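Local coordinates for uncharacterized protein (Thermus thermophilus HB8, PDB 4WVA), which hydrolyses mannosylglycerate, a solute that thermophiles make under osmotic stress, into mannose and glycerate, and also splits glucosylglycerate, at residues T102-A108 and F138-L142; Q242-L248 and W265-E270; L153-P159 and S228-D234. All blocks are in the same frame, centred on the assembly; numbering follows the deposited sequence.

Contact 1: residues T102-A108 and F138-L142; sequences TQPPVVA and FHRWL
Residues 102-104 run extended into an inverse gamma turn centred on Pro105 (phi/psi -86/64), whose backbone closes with Val106 N to Pro104 O at 2.9 Å; Val106 (-77/-7) then leads into the helical Val107 and Ala108. This loop, leading into helix 107-117 of the (alpha/alpha)6 barrel, lies across helical residues 138-142, with CA-CA distances of 9.0 Å for Thr102-Leu142 and 8.1 Å for Pro105-His139. Phe138, with chi1 t, sits between the loop and its own helix, Pro105 CB lying 3.7 Å from Phe138 CE2; beside it Pro105 CG is 4.0 Å from Leu142 CD1. The compact proline ring suits both the turn and this apolar packing. The CA-to-CB bond of Gln103 points away from the helix; the residue probably belongs to the substrate site, and its OE1 accepts a hydrogen bond from Trp34 N. Thr102 serves two environments: Thr102 CG2 is 4.1 Å from both Trp141 CZ3 and Leu142 CD2, while Thr102 OG1, hydrogen-bonded to Leu69 O, sits at the ring edge 3.3 Å from Phe138 CZ.

Contact 2: residues Q242-L248 and W265-E270; sequences QRANRDL and WIVRGE
Ile266 lays its CG2 over one face of the Arg246 guanidinium, 3.4 Å from CZ, in the middle of an antiparallel helix pair of the (alpha/alpha)6 barrel. Residues 242-248 and 265-270 are helical throughout; their axes approach to 9.4 Å with a signed crossing angle of -154°. The register sets Asn245 opposite Ile266 (CA-CA 6.0 Å) and Gln242 opposite Gly269 (6.2 Å). With no side chain, Gly269 lets the Gln242 side chain lie against its backbone, where an ideal CB would clash. The CA-to-CB bond of Ile266 points sideways, but its chi1 m, chi2 t rotamer brings the chain end against the other helix, Ile266 CG1 3.6 Å from Asn245 CB and CD1 3.6 Å from Asn245 O. At the other end Trp265, chi1 m, places CE3 3.4 Å from Asn245 OD1 and its ring edge, at CZ3, 4.4 Å from Leu248 CD2; it also stacks on Tyr143, whose hydroxyl is hydrogen-bonded to Asn245 ND2. Beyond the pair, Val267 packs on Val267 of both the second and third subunits. Arginine suits the border, its aliphatic stem crossing the interface before the charged group forms a salt bridge, Arg246 NH2 to Glu270 OE1 at 3.0 Å.

Contact 3: residues L153-P159 and S228-D234; sequences LVVIVHP and SPFKVVD
Ile156 and Phe230 form the apolar centre, with Ile156 CD1 4.2 Å from Phe230 CE1 and Ile156 CG1 4.1 Å from Val232 CB. Pro159 extends it by a CH-pi contact, its CD 3.8 Å from the Phe230 ring centroid and over the face. At the far end Leu153 CD2 meets Val233 CG1 at 4.0 Å. Around the bridge, residues 153-156 and 230-233 run extended and antiparallel, joined by a single hydrogen-bonded pair: Ile156 N to Val232 O at 2.8 Å and Val232 N to Ile156 O at 3.0 Å. Beta-branched residues suit these extended backbones. Val157 CA adds a CA-H...O contact to Phe230 O at 3.3 Å. At the polar edge, a water links Val154 O (2.7 Å) to Asp234 N (2.8 Å), and Ser228 OG donates to Phe230 O at 2.7 Å. Asp234 is the N-cap of helix 235-254, its OD1 accepting from Gly236 N. Strand 232-233 also pairs with strand 283-288, while helix 171-175 packs on Phe230 and helix 201-216 on Val157.

Overall arrangement
Helix 235-254 ties the three contacts together: Asp234 of contact 3 caps its start, its residues 242-248 belong to contact 2, and Ile240 and Phe237 touch the prolines of contact 1. Contacts 1 and 2, centres about 11 Å apart, pack with His139 CD2 2.7 Å from Asn245 OD1 and Pro105 O 3.1 Å from Ala244 CB. The centres of contacts 1 and 3 are about 14 Å apart, and they meet where Leu142 O is 3.9 Å from Val154 CG1. The Gln103 side chain is about 5 Å from bound Tris, and that of Pro159 about 6 Å from that of Asp165, the likely proton donor. Contact 2, beside neighbouring subunits, has its centre about 19 Å from that of contact 3, nearest atoms about 5 Å apart.

Contact 1: residues T102-A108 and F138-L142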
loop_
_atom_site.group_PDB
_atom_site.type_symbol
_atom_site.label_atom_id
_atom_site.label_comp_id
_atom_site.label_asym_id
_atom_site.label_seq_id
_atom_site.Cartn_x
_atom_site.Cartn_y
_atom_site.Cartn_z
ATOM N N THR A 102 20.473 -18.452 -11.651
ATOM C CA THR A 102 20.639 -17.466 -10.589
ATOM C C THR A 102 20.107 -17.977 -9.236
ATOM O O THR A 102 19.905 -19.176 -9.055
ATOM C CB THR A 102 20.031 -16.113 -11.028
ATOM O OG1 THR A 102 20.459 -15.056 -10.154
ATOM C CG2 THR A 102 18.518 -16.151 -11.135
ATOM N N GLN A 103 19.943 -17.067 -8.275
ATOM C CA GLN A 103 19.468 -17.440 -6.927
ATOM C C GLN A 103 18.787 -16.217 -6.322
ATOM O O GLN A 103 18.863 -15.135 -6.884
ATOM C CB GLN A 103 20.623 -17.898 -6.030
ATOM C CG GLN A 103 20.571 -19.377 -5.674
ATOM C CD GLN A 103 21.599 -19.778 -4.619
ATOM O OE1 GLN A 103 22.468 -18.981 -4.210
ATOM N NE2 GLN A 103 21.506 -21.011 -4.172
ATOM N N PRO A 104 18.132 -16.380 -5.159
ATOM C CA PRO A 104 17.364 -15.231 -4.666
ATOM C C PRO A 104 18.231 -13.991 -4.409
ATOM O O PRO A 104 19.271 -14.082 -3.740
ATOM C CB PRO A 104 16.745 -15.764 -3.365
ATOM C CG PRO A 104 16.655 -17.241 -3.598
ATOM C CD PRO A 104 17.921 -17.567 -4.317
ATOM N N PRO A 105 17.797 -12.829 -4.926
ATOM C CA PRO A 105 18.656 -11.652 -4.994
ATOM C C PRO A 105 18.621 -10.852 -3.694
ATOM O O PRO A 105 18.170 -9.724 -3.673
ATOM C CB PRO A 105 18.077 -10.880 -6.169
ATOM C CG PRO A 105 16.635 -11.230 -6.175
ATOM C CD PRO A 105 16.582 -12.673 -5.766
ATOM N N VAL A 106 19.083 -11.465 -2.606
ATOM C CA VAL A 106 19.089 -10.788 -1.312
ATOM C C VAL A 106 20.234 -9.763 -1.222
ATOM O O VAL A 106 20.289 -8.957 -0.294
ATOM C CB VAL A 106 19.124 -11.819 -0.174
ATOM C CG1 VAL A 106 20.479 -12.423 -0.063
ATOM C CG2 VAL A 106 18.753 -11.189 1.167
ATOM N N VAL A 107 21.114 -9.723 -2.222
ATOM C CA VAL A 107 22.356 -8.963 -2.071
ATOM C C VAL A 107 22.143 -7.447 -1.879
ATOM O O VAL A 107 22.849 -6.836 -1.075
ATOM C CB VAL A 107 23.390 -9.288 -3.184
ATOM C CG1 VAL A 107 22.867 -8.945 -4.574
ATOM C CG2 VAL A 107 24.721 -8.623 -2.876
ATOM N N ALA A 108 21.168 -6.835 -2.548
ATOM C CA ALA A 108 21.018 -5.363 -2.392
ATOM C C ALA A 108 20.653 -4.964 -0.973
ATOM O O ALA A 108 21.040 -3.906 -0.483
ATOM C CB ALA A 108 19.998 -4.807 -3.369
ATOM N N PHE A 138 22.070 -6.457 -12.475
ATOM C CA PHE A 138 21.534 -7.749 -12.113
ATOM C C PHE A 138 19.992 -7.699 -12.046
ATOM O O PHE A 138 19.307 -8.557 -12.604
ATOM C CB PHE A 138 22.152 -8.219 -10.780
ATOM C CG PHE A 138 21.582 -9.503 -10.226
ATOM C CD1 PHE A 138 21.144 -10.542 -11.049
ATOM C CD2 PHE A 138 21.524 -9.695 -8.849
ATOM C CE1 PHE A 138 20.648 -11.713 -10.535
ATOM C CE2 PHE A 138 21.040 -10.875 -8.325
ATOM C CZ PHE A 138 20.595 -11.885 -9.159
ATOM N N HIS A 139 19.452 -6.690 -11.364
ATOM C CA HIS A 139 18.009 -6.556 -11.270
ATOM C C HIS A 139 17.420 -6.362 -12.678
ATOM O O HIS A 139 16.413 -6.969 -13.031
ATOM C CB HIS A 139 17.639 -5.393 -10.361
ATOM C CG HIS A 139 17.755 -5.685 -8.892
ATOM N ND1 HIS A 139 18.849 -6.302 -8.306
ATOM C CD2 HIS A 139 16.902 -5.410 -7.886
ATOM C CE1 HIS A 139 18.646 -6.393 -6.997
ATOM N NE2 HIS A 139 17.484 -5.836 -6.718
ATOM N N ARG A 140 18.074 -5.548 -13.490
ATOM C CA ARG A 140 17.610 -5.341 -14.857
ATOM C C ARG A 140 17.563 -6.644 -15.660
ATOM O O ARG A 140 16.608 -6.886 -16.391
ATOM C CB ARG A 140 18.483 -4.313 -15.552
ATOM C CG ARG A 140 17.995 -3.964 -16.935
ATOM C CD ARG A 140 18.924 -2.956 -17.550
ATOM N NE ARG A 140 18.937 -1.698 -16.804
ATOM C CZ ARG A 140 19.996 -1.135 -16.246
ATOM N NH1 ARG A 140 21.205 -1.698 -16.313
ATOM N NH2 ARG A 140 19.844 0.035 -15.634
ATOM N N TRP A 141 18.613 -7.466 -15.535
ATOM C CA TRP A 141 18.653 -8.771 -16.163
ATOM C C TRP A 141 17.477 -9.639 -15.723
ATOM O O TRP A 141 16.856 -10.318 -16.538
ATOM C CB TRP A 141 20.005 -9.477 -15.885
ATOM C CG TRP A 141 20.041 -10.814 -16.499
ATOM C CD1 TRP A 141 20.407 -11.104 -17.782
ATOM C CD2 TRP A 141 19.624 -12.045 -15.912
ATOM N NE1 TRP A 141 20.248 -12.437 -18.029
ATOM C CE2 TRP A 141 19.769 -13.044 -16.901
ATOM C CE3 TRP A 141 19.143 -12.409 -14.648
ATOM C CZ2 TRP A 141 19.463 -14.377 -16.662
ATOM C CZ3 TRP A 141 18.834 -13.735 -14.419
ATOM C CH2 TRP A 141 18.993 -14.696 -15.418
ATOM N N LEU A 142 17.187 -9.651 -14.425
ATOM C CA LEU A 142 16.092 -10.448 -13.933
ATOM C C LEU A 142 14.784 -10.132 -14.665
ATOM O O LEU A 142 14.120 -11.039 -15.134
ATOM C CB LEU A 142 15.926 -10.287 -12.408
ATOM C CG LEU A 142 16.981 -10.934 -11.523
ATOM C CD1 LEU A 142 16.822 -10.440 -10.090
ATOM C CD2 LEU A 142 16.894 -12.451 -11.554
#

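Contact 2: residues Q242-L248 and W265-E270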
loop_
_atom_site.group_PDB
_atom_site.type_symbol
_atom_site.label_atom_id
_atom_site.label_comp_id
_atom_site.label_asym_id
_atom_site.label_seq_id
_atom_site.Cartn_x
_atom_site.Cartn_y
_atom_site.Cartn_z
ATOM N N GLN A 242 11.538 -8.182 -4.101
ATOM C CA GLN A 242 10.806 -6.964 -3.736
ATOM C C GLN A 242 11.551 -6.229 -2.622
ATOM O O GLN A 242 11.714 -5.019 -2.675
ATOM C CB GLN A 242 9.380 -7.299 -3.311
ATOM C CG GLN A 242 8.570 -6.126 -2.747
ATOM C CD GLN A 242 8.140 -5.087 -3.786
ATOM O OE1 GLN A 242 8.297 -5.271 -4.995
ATOM N NE2 GLN A 242 7.591 -3.980 -3.295
ATOM N N ARG A 243 11.972 -6.958 -1.585
ATOM C CA ARG A 243 12.743 -6.330 -0.513
ATOM C C ARG A 243 14.022 -5.701 -1.061
ATOM O O ARG A 243 14.354 -4.559 -0.716
ATOM C CB ARG A 243 13.059 -7.322 0.600
ATOM C CG ARG A 243 13.945 -6.771 1.706
ATOM C CD ARG A 243 13.421 -5.522 2.393
ATOM N NE ARG A 243 14.345 -5.089 3.437
ATOM C CZ ARG A 243 14.330 -5.523 4.706
ATOM N NH1 ARG A 243 13.425 -6.379 5.125
ATOM N NH2 ARG A 243 15.232 -5.081 5.565
ATOM N N ALA A 244 14.717 -6.429 -1.931
ATOM C CA ALA A 244 15.964 -5.955 -2.479
ATOM C C ALA A 244 15.753 -4.707 -3.341
ATOM O O ALA A 244 16.574 -3.800 -3.298
ATOM C CB ALA A 244 16.648 -7.059 -3.258
ATOM N N ASN A 245 14.672 -4.669 -4.121
ATOM C CA ASN A 245 14.307 -3.462 -4.890
ATOM C C ASN A 245 14.082 -2.240 -3.994
ATOM O O ASN A 245 14.581 -1.145 -4.289
ATOM C CB ASN A 245 13.052 -3.670 -5.736
ATOM C CG ASN A 245 13.301 -4.495 -6.985
ATOM O OD1 ASN A 245 14.369 -4.427 -7.583
ATOM N ND2 ASN A 245 12.307 -5.253 -7.397
ATOM N N ARG A 246 13.351 -2.419 -2.901
ATOM C CA ARG A 246 13.151 -1.334 -1.950
ATOM C C ARG A 246 14.479 -0.819 -1.403
ATOM O O ARG A 246 14.695 0.400 -1.255
ATOM C CB ARG A 246 12.276 -1.802 -0.775
ATOM C CG ARG A 246 10.874 -2.181 -1.188
ATOM C CD ARG A 246 9.898 -1.065 -1.043
ATOM N NE ARG A 246 8.532 -1.498 -1.372
ATOM C CZ ARG A 246 7.503 -0.668 -1.395
ATOM N NH1 ARG A 246 7.684 0.619 -1.083
ATOM N NH2 ARG A 246 6.292 -1.116 -1.735
ATOM N N ASP A 247 15.378 -1.742 -1.080
ATOM C CA ASP A 247 16.672 -1.357 -0.548
ATOM C C ASP A 247 17.603 -0.741 -1.610
ATOM O O ASP A 247 18.365 0.187 -1.297
ATOM C CB ASP A 247 17.317 -2.535 0.177
ATOM C CG ASP A 247 16.561 -2.915 1.433
ATOM O OD1 ASP A 247 15.983 -1.997 2.053
ATOM O OD2 ASP A 247 16.495 -4.105 1.767
ATOM N N LEU A 248 17.520 -1.229 -2.845
ATOM C CA LEU A 248 18.254 -0.651 -3.959
ATOM C C LEU A 248 17.810 0.782 -4.262
ATOM O O LEU A 248 18.641 1.641 -4.572
ATOM C CB LEU A 248 18.133 -1.521 -5.208
ATOM C CG LEU A 248 19.073 -1.170 -6.359
ATOM C CD1 LEU A 248 20.533 -1.368 -5.963
ATOM C CD2 LEU A 248 18.717 -2.015 -7.565
ATOM N N TRP A 265 9.820 -1.205 -10.790
ATOM C CA TRP A 265 9.932 -2.584 -10.322
ATOM C C TRP A 265 9.217 -2.757 -8.985
ATOM O O TRP A 265 8.554 -3.776 -8.729
ATOM C CB TRP A 265 11.392 -3.026 -10.156
ATOM C CG TRP A 265 12.226 -2.940 -11.410
ATOM C CD1 TRP A 265 11.796 -3.027 -12.696
ATOM C CD2 TRP A 265 13.651 -2.792 -11.474
ATOM N NE1 TRP A 265 12.860 -2.936 -13.560
ATOM C CE2 TRP A 265 14.011 -2.792 -12.835
ATOM C CE3 TRP A 265 14.658 -2.664 -10.515
ATOM C CZ2 TRP A 265 15.331 -2.636 -13.255
ATOM C CZ3 TRP A 265 15.962 -2.522 -10.938
ATOM C CH2 TRP A 265 16.285 -2.506 -12.299
ATOM N N ILE A 266 9.384 -1.778 -8.117
ATOM C CA ILE A 266 8.795 -1.836 -6.779
ATOM C C ILE A 266 7.256 -1.840 -6.851
ATOM O O ILE A 266 6.587 -2.645 -6.203
ATOM C CB ILE A 266 9.294 -0.642 -5.935
ATOM C CG1 ILE A 266 10.786 -0.818 -5.607
ATOM C CG2 ILE A 266 8.468 -0.512 -4.668
ATOM C CD1 ILE A 266 11.444 0.376 -4.960
ATOM N N VAL A 267 6.706 -0.917 -7.622
ATOM C CA VAL A 267 5.267 -0.734 -7.673
ATOM C C VAL A 267 4.599 -1.922 -8.346
ATOM O O VAL A 267 3.642 -2.463 -7.820
ATOM C CB VAL A 267 4.921 0.596 -8.357
ATOM C CG1 VAL A 267 3.429 0.733 -8.600
ATOM C CG2 VAL A 267 5.440 1.726 -7.486
ATOM N N ARG A 268 5.152 -2.362 -9.469
ATOM C CA ARG A 268 4.605 -3.536 -10.159
ATOM C C ARG A 268 4.846 -4.820 -9.373
ATOM O O ARG A 268 4.011 -5.718 -9.377
ATOM C CB ARG A 268 5.130 -3.607 -11.599
ATOM C CG ARG A 268 4.712 -2.376 -12.381
ATOM C CD ARG A 268 5.208 -2.283 -13.812
ATOM N NE ARG A 268 4.938 -0.928 -14.348
ATOM C CZ ARG A 268 3.775 -0.497 -14.850
ATOM N NH1 ARG A 268 2.712 -1.293 -14.942
ATOM N NH2 ARG A 268 3.673 0.750 -15.303
ATOM N N GLY A 269 5.968 -4.893 -8.655
ATOM C CA GLY A 269 6.246 -6.033 -7.816
ATOM C C GLY A 269 5.355 -6.162 -6.612
ATOM O O GLY A 269 5.079 -7.280 -6.151
ATOM N N GLU A 270 4.889 -5.032 -6.088
ATOM C CA GLU A 270 3.995 -5.055 -4.956
ATOM C C GLU A 270 2.659 -5.656 -5.389
ATOM O O GLU A 270 2.046 -6.440 -4.660
ATOM C CB GLU A 270 3.785 -3.635 -4.434
ATOM C CG GLU A 270 2.969 -3.600 -3.160
ATOM C CD GLU A 270 3.056 -2.271 -2.459
ATOM O OE1 GLU A 270 3.633 -1.325 -3.041
ATOM O OE2 GLU A 270 2.535 -2.183 -1.325
#

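Contact 3: residues L153-P159 and S228-D234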
loop_
_atom_site.group_PDB
_atom_site.type_symbol
_atom_site.label_atom_id
_atom_site.label_comp_id
_atom_site.label_asym_id
_atom_site.label_seq_id
_atom_site.Cartn_x
_atom_site.Cartn_y
_atom_site.Cartn_z
ATOM N N LEU A 153 6.487 -9.888 -11.604
ATOM C CA LEU A 153 6.981 -11.113 -10.971
ATOM C C LEU A 153 8.010 -11.775 -11.863
ATOM O O LEU A 153 7.855 -11.788 -13.087
ATOM C CB LEU A 153 5.832 -12.085 -10.726
ATOM C CG LEU A 153 4.823 -11.619 -9.690
ATOM C CD1 LEU A 153 3.496 -12.325 -9.881
ATOM C CD2 LEU A 153 5.357 -11.848 -8.285
ATOM N N VAL A 154 9.084 -12.261 -11.265
ATOM C CA VAL A 154 10.111 -12.972 -12.023
ATOM C C VAL A 154 9.904 -14.474 -11.918
ATOM O O VAL A 154 9.500 -14.999 -10.874
ATOM C CB VAL A 154 11.543 -12.583 -11.599
ATOM C CG1 VAL A 154 11.831 -11.135 -11.970
ATOM C CG2 VAL A 154 11.772 -12.846 -10.137
ATOM N N VAL A 155 10.202 -15.163 -13.012
ATOM C CA VAL A 155 10.101 -16.604 -13.129
ATOM C C VAL A 155 11.455 -17.280 -12.848
ATOM O O VAL A 155 12.493 -16.781 -13.332
ATOM C CB VAL A 155 9.705 -16.928 -14.583
ATOM C CG1 VAL A 155 9.618 -18.427 -14.824
ATOM C CG2 VAL A 155 8.387 -16.244 -14.915
ATOM N N ILE A 156 11.441 -18.383 -12.115
ATOM C CA ILE A 156 12.593 -19.282 -12.039
ATOM C C ILE A 156 12.355 -20.449 -12.993
ATOM O O ILE A 156 11.227 -20.946 -13.138
ATOM C CB ILE A 156 12.921 -19.763 -10.613
ATOM C CG1 ILE A 156 11.754 -20.489 -9.941
ATOM C CG2 ILE A 156 13.421 -18.589 -9.765
ATOM C CD1 ILE A 156 12.127 -21.245 -8.680
ATOM N N VAL A 157 13.436 -20.877 -13.650
ATOM C CA VAL A 157 13.396 -21.995 -14.584
ATOM C C VAL A 157 14.067 -23.250 -14.032
ATOM O O VAL A 157 14.062 -24.295 -14.692
ATOM C CB VAL A 157 13.997 -21.582 -15.944
ATOM C CG1 VAL A 157 13.158 -20.450 -16.552
ATOM C CG2 VAL A 157 15.455 -21.160 -15.808
ATOM N N HIS A 158 14.598 -23.171 -12.810
ATOM C CA HIS A 158 15.214 -24.314 -12.184
ATOM C C HIS A 158 14.932 -24.235 -10.689
ATOM O O HIS A 158 15.100 -23.156 -10.131
ATOM C CB HIS A 158 16.725 -24.290 -12.443
ATOM C CG HIS A 158 17.377 -25.620 -12.246
ATOM N ND1 HIS A 158 17.414 -26.244 -11.022
ATOM C CD2 HIS A 158 17.967 -26.468 -13.121
ATOM C CE1 HIS A 158 17.993 -27.430 -11.147
ATOM N NE2 HIS A 158 18.353 -27.579 -12.412
ATOM N N PRO A 159 14.548 -25.348 -10.048
ATOM C CA PRO A 159 14.315 -25.320 -8.593
ATOM C C PRO A 159 15.533 -24.814 -7.789
ATOM O O PRO A 159 15.368 -24.227 -6.709
ATOM C CB PRO A 159 13.975 -26.776 -8.253
ATOM C CG PRO A 159 14.481 -27.577 -9.415
ATOM C CD PRO A 159 14.292 -26.693 -10.605
ATOM N N SER A 228 11.715 -23.997 -21.403
ATOM C CA SER A 228 11.862 -24.701 -20.132
ATOM C C SER A 228 10.549 -25.382 -19.747
ATOM O O SER A 228 9.504 -24.732 -19.713
ATOM C CB SER A 228 12.322 -23.789 -18.996
ATOM O OG SER A 228 12.431 -24.563 -17.811
ATOM N N PRO A 229 10.587 -26.695 -19.457
ATOM C CA PRO A 229 9.414 -27.367 -18.937
ATOM C C PRO A 229 9.141 -27.050 -17.462
ATOM O O PRO A 229 8.156 -27.550 -16.911
ATOM C CB PRO A 229 9.755 -28.845 -19.115
ATOM C CG PRO A 229 11.235 -28.880 -18.989
ATOM C CD PRO A 229 11.738 -27.617 -19.581
ATOM N N PHE A 230 10.001 -26.229 -16.840
ATOM C CA PHE A 230 9.856 -25.801 -15.436
ATOM C C PHE A 230 9.836 -24.279 -15.483
ATOM O O PHE A 230 10.825 -23.665 -15.878
ATOM C CB PHE A 230 11.042 -26.286 -14.583
ATOM C CG PHE A 230 10.911 -25.986 -13.107
ATOM C CD1 PHE A 230 11.321 -24.767 -12.586
ATOM C CD2 PHE A 230 10.400 -26.925 -12.237
ATOM C CE1 PHE A 230 11.214 -24.504 -11.226
ATOM C CE2 PHE A 230 10.278 -26.673 -10.886
ATOM C CZ PHE A 230 10.691 -25.455 -10.376
ATOM N N LYS A 231 8.686 -23.676 -15.162
ATOM C CA LYS A 231 8.527 -22.220 -15.122
ATOM C C LYS A 231 7.633 -21.889 -13.937
ATOM O O LYS A 231 6.432 -22.193 -13.946
ATOM C CB LYS A 231 7.911 -21.691 -16.423
ATOM C CG LYS A 231 8.889 -21.596 -17.571
ATOM C CD LYS A 231 8.323 -20.781 -18.721
ATOM C CE LYS A 231 7.304 -21.554 -19.536
ATOM N NZ LYS A 231 7.966 -22.563 -20.413
ATOM N N VAL A 232 8.229 -21.306 -12.896
ATOM C CA VAL A 232 7.535 -21.104 -11.645
ATOM C C VAL A 232 7.735 -19.678 -11.153
ATOM O O VAL A 232 8.843 -19.131 -11.258
ATOM C CB VAL A 232 8.077 -22.091 -10.595
ATOM C CG1 VAL A 232 7.614 -21.739 -9.201
ATOM C CG2 VAL A 232 7.638 -23.496 -10.959
ATOM N N VAL A 233 6.655 -19.073 -10.652
ATOM C CA VAL A 233 6.768 -17.845 -9.876
ATOM C C VAL A 233 6.926 -18.277 -8.419
ATOM O O VAL A 233 5.968 -18.683 -7.762
ATOM C CB VAL A 233 5.561 -16.896 -10.053
ATOM C CG1 VAL A 233 5.689 -15.703 -9.112
ATOM C CG2 VAL A 233 5.465 -16.441 -11.510
ATOM N N ASP A 234 8.162 -18.188 -7.916
ATOM C CA ASP A 234 8.496 -18.570 -6.562
ATOM C C ASP A 234 8.203 -17.409 -5.604
ATOM O O ASP A 234 8.756 -16.302 -5.758
ATOM C CB ASP A 234 9.979 -18.964 -6.491
ATOM C CG ASP A 234 10.472 -19.215 -5.068
ATOM O OD1 ASP A 234 9.667 -19.511 -4.158
ATOM O OD2 ASP A 234 11.709 -19.097 -4.863
HETATM O O HOH W 1 10.328 -16.961 -9.253
#